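Long-range contact in mirolysin (Tannerella forsythia, PDB 6R7V), which is a zinc-dependent metallopeptidase of the pappalysin family that probably cleaves proteins once a cysteine switch in its zymogen is released: residues A[87-101]-A[276-288]. The protein carries 1 engineered substitution. Sequence-based numbering, arbitrary orientation. Where two conformers were deposited one is given.
Sequences NTPSAFANLAGNANI and NLFTKGQVERMRS
A96 and T279 face each other in a single beta bridge: G97 N donates to F278 O over 2.7 Å, its N-H nearly straight at 168°, and K280 N, in the first turn of helix 280-288, is taken up by L95 O at 2.9 Å. T279 caps that turn in a capping box with Q282, Q282 N donating to T279 OG1 and T279 N to Q282 OE1; D234 also bonds T279 OG1. The K280 chain runs extended past A96 O until NZ meets N94 O at 3.1 Å, near the line of that carbonyl. G97 brings its backbone close to V283, and both methyls of V283 then press on A99, CG1 lying 3.6 Å from A99 CA. In this metzincin fold the contact ties the loop leading into strand 101-105 to helix 280-288, beyond the zinc-binding histidines in sequence. One turn on, the bend of R287 at chi3 (60°) brings its guanidinium edge to the loop; NH1 bonds A99 O at 2.9 Å and, weakly, N100 O, while the carbonyls of P41 and S43 hold NH2. The N100 amide lies within 6° of parallel to this group, N100 CB coming to 3.5 Å from R287 NH1, and N100 OD1 is bonded to T44. At the far end T88 OG1, also bonded to R80 and Q85 O, lies 2.7 Å from N276 OD1, and two waters link N276 ND2 to N87.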
# COMPACT_ATOMS: atom_id res chain seq x y z
N ASN A 87 17.50 -7.25 10.21
CA ASN A 87 17.03 -6.63 11.46
C ASN A 87 15.76 -7.29 12.03
O ASN A 87 15.41 -7.00 13.18
CB ASN A 87 16.73 -5.13 11.29
CG ASN A 87 17.86 -4.22 10.92
OD1 ASN A 87 19.03 -4.62 10.86
ND2 ASN A 87 17.53 -2.96 10.67
N THR A 88 15.05 -8.11 11.23
CA THR A 88 13.83 -8.75 11.75
C THR A 88 14.20 -9.61 12.96
O THR A 88 15.12 -10.42 12.82
CB THR A 88 13.13 -9.60 10.70
OG1 THR A 88 12.92 -8.81 9.53
CG2 THR A 88 11.78 -10.14 11.17
N PRO A 89 13.60 -9.44 14.17
CA PRO A 89 13.98 -10.33 15.30
C PRO A 89 13.88 -11.80 14.90
O PRO A 89 12.94 -12.16 14.18
CB PRO A 89 12.96 -9.98 16.39
CG PRO A 89 12.54 -8.56 16.05
CD PRO A 89 12.50 -8.52 14.55
N SER A 90 14.85 -12.61 15.30
CA SER A 90 14.89 -14.04 14.93
C SER A 90 13.59 -14.73 15.26
O SER A 90 13.19 -15.59 14.49
CB SER A 90 16.05 -14.75 15.61
OG SER A 90 15.95 -14.60 17.01
N ALA A 91 12.88 -14.32 16.36
CA ALA A 91 11.61 -14.94 16.71
C ALA A 91 10.51 -14.70 15.66
O ALA A 91 9.56 -15.49 15.59
CB ALA A 91 11.13 -14.47 18.07
N PHE A 92 10.64 -13.65 14.84
CA PHE A 92 9.66 -13.34 13.79
C PHE A 92 10.19 -13.60 12.38
O PHE A 92 9.39 -13.65 11.43
CB PHE A 92 9.22 -11.88 13.87
CG PHE A 92 8.43 -11.41 15.08
CD1 PHE A 92 7.33 -12.13 15.54
CD2 PHE A 92 8.74 -10.20 15.70
CE1 PHE A 92 6.57 -11.65 16.62
CE2 PHE A 92 7.99 -9.74 16.78
CZ PHE A 92 6.89 -10.45 17.21
N ALA A 93 11.53 -13.73 12.21
CA ALA A 93 12.11 -13.91 10.87
C ALA A 93 11.57 -15.16 10.18
O ALA A 93 11.37 -15.14 8.97
CB ALA A 93 13.63 -13.97 10.95
N ASN A 94 11.25 -16.21 10.95
CA ASN A 94 10.70 -17.46 10.43
C ASN A 94 9.24 -17.29 9.93
O ASN A 94 8.76 -18.10 9.14
CB ASN A 94 10.79 -18.56 11.50
CG ASN A 94 10.67 -18.04 12.93
OD1 ASN A 94 9.64 -17.49 13.33
ND2 ASN A 94 11.73 -18.20 13.71
N LEU A 95 8.57 -16.18 10.32
CA LEU A 95 7.21 -15.87 9.85
C LEU A 95 7.23 -14.92 8.68
O LEU A 95 6.16 -14.65 8.10
CB LEU A 95 6.34 -15.22 10.97
CG LEU A 95 6.21 -15.99 12.27
CD1 LEU A 95 5.45 -15.14 13.30
CD2 LEU A 95 5.47 -17.28 12.04
N ALA A 96 8.41 -14.43 8.30
CA ALA A 96 8.49 -13.41 7.25
C ALA A 96 8.18 -13.98 5.87
O ALA A 96 8.56 -15.11 5.56
CB ALA A 96 9.88 -12.79 7.25
N GLY A 97 7.49 -13.18 5.08
CA GLY A 97 7.06 -13.58 3.76
C GLY A 97 7.78 -12.87 2.64
O GLY A 97 8.23 -11.72 2.74
N ASN A 98 7.85 -13.58 1.52
CA ASN A 98 8.40 -13.14 0.25
C ASN A 98 7.20 -13.09 -0.67
O ASN A 98 6.72 -14.15 -1.05
CB ASN A 98 9.44 -14.17 -0.21
CG ASN A 98 10.01 -13.90 -1.56
OD1 ASN A 98 9.50 -13.07 -2.34
ND2 ASN A 98 11.09 -14.62 -1.86
N ALA A 99 6.69 -11.89 -0.98
CA ALA A 99 5.44 -11.81 -1.74
C ALA A 99 5.60 -12.25 -3.16
O ALA A 99 4.60 -12.55 -3.80
CB ALA A 99 4.89 -10.39 -1.72
N ASN A 100 6.83 -12.24 -3.71
CA ASN A 100 7.05 -12.63 -5.10
C ASN A 100 6.15 -11.80 -6.03
O ASN A 100 5.50 -12.30 -6.97
CB ASN A 100 6.88 -14.14 -5.28
CG ASN A 100 7.26 -14.66 -6.65
OD1 ASN A 100 8.06 -14.05 -7.37
ND2 ASN A 100 6.65 -15.77 -7.04
N ILE A 101 6.11 -10.49 -5.74
CA ILE A 101 5.43 -9.48 -6.54
C ILE A 101 6.50 -8.49 -6.97
O ILE A 101 7.24 -7.97 -6.12
CB ILE A 101 4.29 -8.81 -5.71
CG1 ILE A 101 3.22 -9.82 -5.32
CG2 ILE A 101 3.67 -7.65 -6.51
CD1 ILE A 101 2.11 -9.27 -4.35
N ASN A 276 10.52 -3.91 8.58
CA ASN A 276 11.36 -4.81 7.78
C ASN A 276 10.68 -6.13 7.39
O ASN A 276 11.38 -7.00 6.86
CB ASN A 276 12.71 -5.10 8.49
CG ASN A 276 12.49 -5.49 9.93
OD1 ASN A 276 11.78 -6.44 10.21
ND2 ASN A 276 13.06 -4.72 10.87
N LEU A 277 9.34 -6.28 7.56
CA LEU A 277 8.73 -7.50 7.04
C LEU A 277 7.26 -7.40 6.78
O LEU A 277 6.52 -6.58 7.39
CB LEU A 277 8.95 -8.76 7.96
CG LEU A 277 7.96 -8.94 9.12
CD1 LEU A 277 8.02 -10.38 9.67
CD2 LEU A 277 8.24 -7.97 10.27
N PHE A 278 6.83 -8.27 5.84
CA PHE A 278 5.48 -8.78 5.72
C PHE A 278 5.52 -10.19 6.25
O PHE A 278 6.57 -10.83 6.16
CB PHE A 278 4.96 -8.83 4.27
CG PHE A 278 4.63 -7.50 3.63
CD1 PHE A 278 3.55 -6.74 4.09
CD2 PHE A 278 5.33 -7.07 2.51
CE1 PHE A 278 3.20 -5.55 3.44
CE2 PHE A 278 4.99 -5.87 1.87
CZ PHE A 278 3.95 -5.11 2.36
N THR A 279 4.39 -10.71 6.71
CA THR A 279 4.38 -12.12 7.09
C THR A 279 3.95 -13.01 5.92
O THR A 279 3.38 -12.54 4.92
CB THR A 279 3.41 -12.38 8.24
OG1 THR A 279 2.06 -12.20 7.81
CG2 THR A 279 3.70 -11.57 9.46
N LYS A 280 4.14 -14.33 6.08
CA LYS A 280 3.64 -15.28 5.07
C LYS A 280 2.11 -15.15 4.90
O LYS A 280 1.60 -15.26 3.79
CB LYS A 280 4.00 -16.70 5.46
CG LYS A 280 5.51 -16.95 5.39
CD LYS A 280 5.88 -18.30 6.01
CE LYS A 280 7.37 -18.52 5.96
NZ LYS A 280 7.75 -19.77 6.68
N GLY A 281 1.39 -14.97 6.01
CA GLY A 281 -0.06 -14.82 5.93
C GLY A 281 -0.49 -13.58 5.17
O GLY A 281 -1.49 -13.60 4.43
N GLN A 282 0.24 -12.46 5.36
CA GLN A 282 -0.06 -11.24 4.60
C GLN A 282 0.23 -11.48 3.12
O GLN A 282 -0.58 -11.09 2.30
CB GLN A 282 0.76 -10.06 5.13
CG GLN A 282 0.28 -9.56 6.50
CD GLN A 282 1.25 -8.55 7.06
OE1 GLN A 282 2.48 -8.71 6.96
NE2 GLN A 282 0.72 -7.45 7.62
N VAL A 283 1.36 -12.13 2.79
CA VAL A 283 1.68 -12.49 1.40
C VAL A 283 0.54 -13.30 0.75
O VAL A 283 0.18 -13.04 -0.41
CB VAL A 283 3.00 -13.29 1.35
CG1 VAL A 283 3.16 -14.02 0.02
CG2 VAL A 283 4.16 -12.34 1.61
N GLU A 284 0.04 -14.31 1.45
CA GLU A 284 -1.05 -15.13 0.91
C GLU A 284 -2.25 -14.26 0.56
O GLU A 284 -2.83 -14.44 -0.52
CB GLU A 284 -1.46 -16.22 1.91
CG GLU A 284 -0.45 -17.32 2.11
CD GLU A 284 -0.85 -18.30 3.21
OE1 GLU A 284 -1.63 -19.23 2.91
OE2 GLU A 284 -0.41 -18.11 4.36
N ARG A 285 -2.61 -13.31 1.44
CA ARG A 285 -3.76 -12.47 1.20
C ARG A 285 -3.52 -11.60 -0.04
O ARG A 285 -4.42 -11.45 -0.87
CB ARG A 285 -4.05 -11.63 2.44
CG ARG A 285 -5.10 -10.56 2.23
CD ARG A 285 -6.46 -11.12 1.86
NE ARG A 285 -7.12 -11.70 3.00
CZ ARG A 285 -8.18 -11.18 3.60
NH1 ARG A 285 -8.77 -10.11 3.10
NH2 ARG A 285 -8.69 -11.76 4.66
N MET A 286 -2.34 -10.99 -0.15
CA MET A 286 -2.04 -10.11 -1.29
C MET A 286 -2.04 -10.88 -2.61
O MET A 286 -2.65 -10.44 -3.59
CB MET A 286 -0.68 -9.43 -1.06
CG MET A 286 -0.73 -8.46 0.13
SD MET A 286 0.73 -7.36 0.17
CE MET A 286 1.99 -8.55 0.74
N ARG A 287 -1.42 -12.06 -2.62
CA ARG A 287 -1.34 -12.81 -3.87
C ARG A 287 -2.69 -13.36 -4.33
O ARG A 287 -2.91 -13.57 -5.53
CB ARG A 287 -0.37 -13.97 -3.74
CG ARG A 287 1.08 -13.48 -3.54
CD ARG A 287 2.02 -14.68 -3.42
NE ARG A 287 2.01 -15.54 -4.61
CZ ARG A 287 2.64 -15.26 -5.75
NH1 ARG A 287 3.39 -14.15 -5.86
NH2 ARG A 287 2.55 -16.09 -6.79
N SER A 288 -3.59 -13.58 -3.36
CA SER A 288 -4.91 -14.14 -3.65
C SER A 288 -5.73 -13.25 -4.60
O SER A 288 -6.59 -13.77 -5.32
CB SER A 288 -5.69 -14.40 -2.36
OG SER A 288 -6.17 -13.21 -1.77
O HOH W 1 14.54 -2.27 10.02
O HOH W 2 13.22 -5.18 13.79
O HOH W 3 9.15 -9.60 4.35